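Local structure of Lmo0305 protein (Listeria monocytogenes, 3PJ0) at residues S98-E101 with I102-D106; L145-R148 with E149-G152. The protein belongs to the beta-eliminating lyase family of pyridoxal-phosphate proteins and carries that cofactor covalently bound. All blocks are in the same frame, centred on the assembly; numbering follows the deposited sequence.

In the fold
Both contacts lie within the large cofactor-binding part of the chain, whose mixed seven-stranded sheet is that of the fold-type I pyridoxal-phosphate proteins. Contact 1 comes first: a short helix and its exit, following strand 91-94. Contact 2 comes later, in the loop between strand 140-144 and helix 157-170. The two strands are parallel neighbours, and both contacts follow their C-terminal ends, with centres about 15 Å apart. They also touch directly: His103 NE2 lies 2.7 Å from Glu149 OE2, probably a hydrogen bond, and Ile102 packs against Glu149. Contact 1 also meets the second subunit, whose Arg233 and Arg234 bond to the carbonyls of His103 and Gln105.

Contact 1: S98-E101 with I102-D106; sequences SHLE and IHEQD
His99 reaches along its short helix to meet both His103 and Glu104, and its side chain is the one to follow. CG stands anti to the backbone N (chi1 -170°), which swings the ring alongside the helix toward the residues at its exit. CB only skirts the Glu104 carboxylate. ND1 does the gripping: it donates to Glu104 OE2 at 2.8 Å, nearly straight at 171°, with the oxygen in the ring plane and using its anti lone pair. On the far side of the ring CD2 sits 3.7 Å from His103 CD2, the two rings obliquely inclined, and NE2 lies 3.6 Å from His103 CB. That methylene covers one face of the His99 ring in a CH-pi contact, while the His103 imidazole goes on to Glu149.

Leu100 CD1 packs alongside the carboxylate, 3.4 Å from Glu104 OE1, which takes a bond from water 2 and a weak one from Gln77 on helix 72-87. The backbone is knit by His103 N to His99 O at 2.9 Å. One step on, water 1 takes over: it donates to Leu100 O at 2.8 Å and accepts from Glu104 N and Asp106 N. Waters 3 and 4 each donate to both Glu101 O and Asp106 OD1, joining two acceptors, and Arg233 of the second subunit bonds to His103 O.

Pinned at its edge by a carboxylate and covered on one face by a methylene, the His99 ring has its rotation fixed with ND1 as the donor, while water carries on the backbone bonding where the helix ends.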
loop_
_atom_site.group_PDB
_atom_site.type_symbol
_atom_site.label_atom_id
_atom_site.label_comp_id
_atom_site.label_asym_id
_atom_site.label_seq_id
_atom_site.Cartn_x
_atom_site.Cartn_y
_atom_site.Cartn_z
ATOM N N SER A 98 -20.519 -4.795 -8.147
ATOM C CA SER A 98 -19.628 -3.797 -7.555
ATOM C C SER A 98 -18.265 -4.430 -7.289
ATOM O O SER A 98 -18.152 -5.631 -7.035
ATOM C CB SER A 98 -20.176 -3.239 -6.253
ATOM O OG SER A 98 -19.195 -2.412 -5.618
ATOM N N HIS A 99 -17.225 -3.608 -7.331
ATOM C CA HIS A 99 -15.877 -4.122 -7.153
ATOM C C HIS A 99 -15.767 -4.715 -5.749
ATOM O O HIS A 99 -15.072 -5.707 -5.533
ATOM C CB HIS A 99 -14.860 -2.996 -7.385
ATOM C CG HIS A 99 -13.435 -3.440 -7.467
ATOM N ND1 HIS A 99 -12.630 -3.585 -6.350
ATOM C CD2 HIS A 99 -12.640 -3.685 -8.535
ATOM C CE1 HIS A 99 -11.408 -3.924 -6.733
ATOM N NE2 HIS A 99 -11.382 -3.990 -8.050
ATOM N N LEU A 100 -16.472 -4.101 -4.805
ATOM C CA LEU A 100 -16.495 -4.568 -3.429
ATOM C C LEU A 100 -17.091 -5.981 -3.278
ATOM O O LEU A 100 -16.672 -6.770 -2.443
ATOM C CB LEU A 100 -17.314 -3.605 -2.552
ATOM C CG LEU A 100 -16.847 -2.169 -2.173
ATOM C CD1 LEU A 100 -15.824 -2.219 -1.099
ATOM C CD2 LEU A 100 -16.421 -1.246 -3.369
ATOM N N GLU A 101 -18.061 -6.296 -4.131
ATOM C CA GLU A 101 -18.757 -7.561 -4.025
ATOM C C GLU A 101 -18.004 -8.716 -4.660
ATOM O O GLU A 101 -18.049 -9.838 -4.140
ATOM C CB GLU A 101 -20.118 -7.431 -4.707
ATOM C CG GLU A 101 -21.021 -8.627 -4.559
ATOM C CD GLU A 101 -21.503 -8.846 -3.121
ATOM O OE1 GLU A 101 -21.323 -7.944 -2.265
ATOM O OE2 GLU A 101 -22.085 -9.926 -2.873
ATOM N N ILE A 102 -17.311 -8.447 -5.769
ATOM C CA ILE A 102 -16.681 -9.533 -6.535
ATOM C C ILE A 102 -15.164 -9.545 -6.716
ATOM O O ILE A 102 -14.616 -10.604 -7.064
ATOM C CB ILE A 102 -17.342 -9.650 -7.948
ATOM C CG1 ILE A 102 -17.039 -8.439 -8.817
ATOM C CG2 ILE A 102 -18.895 -9.840 -7.810
ATOM C CD1 ILE A 102 -17.552 -8.581 -10.261
ATOM N N HIS A 103 -14.476 -8.420 -6.506
ATOM C CA HIS A 103 -13.045 -8.365 -6.778
ATOM C C HIS A 103 -12.126 -8.114 -5.580
ATOM O O HIS A 103 -10.936 -7.911 -5.779
ATOM C CB HIS A 103 -12.718 -7.314 -7.855
ATOM C CG HIS A 103 -13.314 -7.594 -9.202
ATOM N ND1 HIS A 103 -13.067 -8.751 -9.907
ATOM C CD2 HIS A 103 -14.075 -6.817 -10.008
ATOM C CE1 HIS A 103 -13.681 -8.689 -11.075
ATOM N NE2 HIS A 103 -14.320 -7.532 -11.153
ATOM N N GLU A 104 -12.646 -8.200 -4.361
ATOM C CA GLU A 104 -11.836 -7.909 -3.188
ATOM C C GLU A 104 -11.793 -9.054 -2.175
ATOM O O GLU A 104 -11.530 -8.842 -0.975
ATOM C CB GLU A 104 -12.303 -6.593 -2.559
ATOM C CG GLU A 104 -12.229 -5.377 -3.503
ATOM C CD GLU A 104 -12.872 -4.120 -2.891
ATOM O OE1 GLU A 104 -13.079 -4.079 -1.665
ATOM O OE2 GLU A 104 -13.182 -3.181 -3.647
ATOM N N GLN A 105 -12.016 -10.274 -2.657
ATOM C CA GLN A 105 -12.009 -11.460 -1.789
ATOM C C GLN A 105 -12.914 -11.259 -0.552
ATOM O O GLN A 105 -12.585 -11.724 0.532
ATOM C CB GLN A 105 -10.581 -11.847 -1.350
ATOM C CG GLN A 105 -9.717 -12.416 -2.462
ATOM C CD GLN A 105 -10.121 -13.820 -2.875
ATOM O OE1 GLN A 105 -10.946 -14.474 -2.237
ATOM N NE2 GLN A 105 -9.507 -14.308 -3.950
ATOM N N ASP A 106 -14.044 -10.569 -0.743
ATOM C CA ASP A 106 -15.063 -10.374 0.306
ATOM C C ASP A 106 -14.571 -9.537 1.482
ATOM O O ASP A 106 -15.075 -9.662 2.612
ATOM C CB ASP A 106 -15.562 -11.733 0.819
ATOM C CG ASP A 106 -15.883 -12.690 -0.312
ATOM O OD1 ASP A 106 -16.691 -12.334 -1.203
ATOM O OD2 ASP A 106 -15.283 -13.781 -0.315
HETATM O O HOH W 1 -15.165 -9.052 -3.149
HETATM O O HOH W 2 -14.892 -5.748 -0.448
HETATM O O HOH W 3 -15.666 -11.900 -3.785
HETATM O O HOH W 4 -18.368 -10.327 -1.465
#

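Contact 2: L145-R148 with E149-G152; sequences LPQR and EIGG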
loop_
_atom_site.group_PDB
_atom_site.type_symbol
_atom_site.label_atom_id
_atom_site.label_comp_id
_atom_site.label_asym_id
_atom_site.label_seq_id
_atom_site.Cartn_x
_atom_site.Cartn_y
_atom_site.Cartn_z
ATOM N N LEU A 145 -19.672 4.939 -11.563
ATOM C CA LEU A 145 -19.835 5.663 -12.824
ATOM C C LEU A 145 -18.545 5.529 -13.642
ATOM O O LEU A 145 -17.494 6.012 -13.221
ATOM C CB LEU A 145 -20.122 7.151 -12.592
ATOM C CG LEU A 145 -21.307 7.534 -11.741
ATOM C CD1 LEU A 145 -21.373 9.038 -11.463
ATOM C CD2 LEU A 145 -22.611 7.064 -12.393
ATOM N N PRO A 146 -18.597 4.802 -14.766
ATOM C CA PRO A 146 -19.686 4.044 -15.332
ATOM C C PRO A 146 -19.645 2.650 -14.744
ATOM O O PRO A 146 -18.681 2.350 -14.036
ATOM C CB PRO A 146 -19.333 4.018 -16.813
ATOM C CG PRO A 146 -17.875 3.921 -16.819
ATOM C CD PRO A 146 -17.378 4.655 -15.583
ATOM N N GLN A 147 -20.620 1.797 -15.053
ATOM C CA GLN A 147 -20.655 0.437 -14.505
ATOM C C GLN A 147 -19.819 -0.446 -15.408
ATOM O O GLN A 147 -20.289 -0.951 -16.436
ATOM C CB GLN A 147 -22.088 -0.096 -14.393
ATOM C CG GLN A 147 -22.182 -1.343 -13.534
ATOM C CD GLN A 147 -22.197 -1.024 -12.035
ATOM O OE1 GLN A 147 -23.071 -0.302 -11.570
ATOM N NE2 GLN A 147 -21.223 -1.553 -11.281
ATOM N N ARG A 148 -18.565 -0.613 -15.025
ATOM C CA ARG A 148 -17.594 -1.313 -15.873
ATOM C C ARG A 148 -17.939 -2.748 -16.274
ATOM O O ARG A 148 -17.738 -3.120 -17.424
ATOM C CB ARG A 148 -16.234 -1.301 -15.183
ATOM C CG ARG A 148 -15.111 -2.012 -15.945
ATOM C CD ARG A 148 -14.909 -3.481 -15.496
ATOM N NE ARG A 148 -13.674 -3.977 -16.085
ATOM C CZ ARG A 148 -12.878 -4.948 -15.614
ATOM N NH1 ARG A 148 -13.163 -5.622 -14.510
ATOM N NH2 ARG A 148 -11.763 -5.252 -16.276
ATOM N N GLU A 149 -18.451 -3.540 -15.339
ATOM C CA GLU A 149 -18.718 -4.959 -15.616
ATOM C C GLU A 149 -19.827 -5.190 -16.637
ATOM O O GLU A 149 -19.947 -6.286 -17.186
ATOM C CB GLU A 149 -19.008 -5.727 -14.332
ATOM C CG GLU A 149 -17.848 -5.708 -13.358
ATOM C CD GLU A 149 -16.663 -6.589 -13.730
ATOM O OE1 GLU A 149 -16.820 -7.577 -14.462
ATOM O OE2 GLU A 149 -15.561 -6.289 -13.228
ATOM N N ILE A 150 -20.627 -4.159 -16.912
ATOM C CA ILE A 150 -21.675 -4.285 -17.938
ATOM C C ILE A 150 -21.323 -3.442 -19.187
ATOM O O ILE A 150 -22.168 -3.065 -19.977
ATOM C CB ILE A 150 -23.104 -4.054 -17.381
ATOM C CG1 ILE A 150 -23.280 -2.662 -16.781
ATOM C CG2 ILE A 150 -23.431 -5.090 -16.329
ATOM C CD1 ILE A 150 -24.718 -2.382 -16.399
ATOM N N GLY A 151 -20.044 -3.157 -19.339
ATOM C CA GLY A 151 -19.548 -2.473 -20.512
ATOM C C GLY A 151 -19.273 -1.008 -20.370
ATOM O O GLY A 151 -18.911 -0.374 -21.346
ATOM N N GLY A 152 -19.428 -0.466 -19.165
ATOM C CA GLY A 152 -19.224 0.962 -18.951
ATOM C C GLY A 152 -20.525 1.693 -19.250
ATOM O O GLY A 152 -20.573 2.594 -20.118
HETATM O O HOH W 5 -18.852 -2.700 -12.655
#
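Arg148 and Glu149, neighbours in sequence, close a salt bridge over their shared peptide: NH1 of Arg148 donates to OE2 of Glu149 at 2.8 Å. The bond is somewhat bent, at 141°. The two flat groups stand almost perpendicular, and the nitrogen comes to the oxygen from above the carboxylate plane. Both chains bend at chi2 to manage this, Arg148 at -95°, away from a staggered value. The same OE2 also takes His103, while Arg148 NE is paired with Glu333, so each group has a second partner.

Beneath this pair the backbone turns tightly. Gln147 O collects two amides from opposite faces of its carbonyl plane, Gly152 N at 2.9 Å and the longer Ile150 N at 3.3 Å. Arg148 O takes Gly151 N at 3.0 Å, so two successive i to i+3 turns overlap. Gly151 and Gly152 both have positive phi, backbone angles at which glycine is at ease. Water 5 bridges Glu149 N and Gln147 NE2, accepting from both, at 2.8 Å from Glu149 N.

Farther out the contacts are apolar. Ile150 CG1 lies 3.7 Å from Gln147 CG, the aliphatic part of the glutamine crossing the isoleucine obliquely. Pro146, behind a cis peptide bond, lays its ring against Gly152, with Pro146 CB 3.6 Å from Gly152 C.

Two oxygens here are shared: Gln147 O, between Ile150 N and Gly152 N, holds the turn together, and Glu149 OE2, between Arg148 and His103, couples the salt bridge above that turn to the helix exit of contact 1.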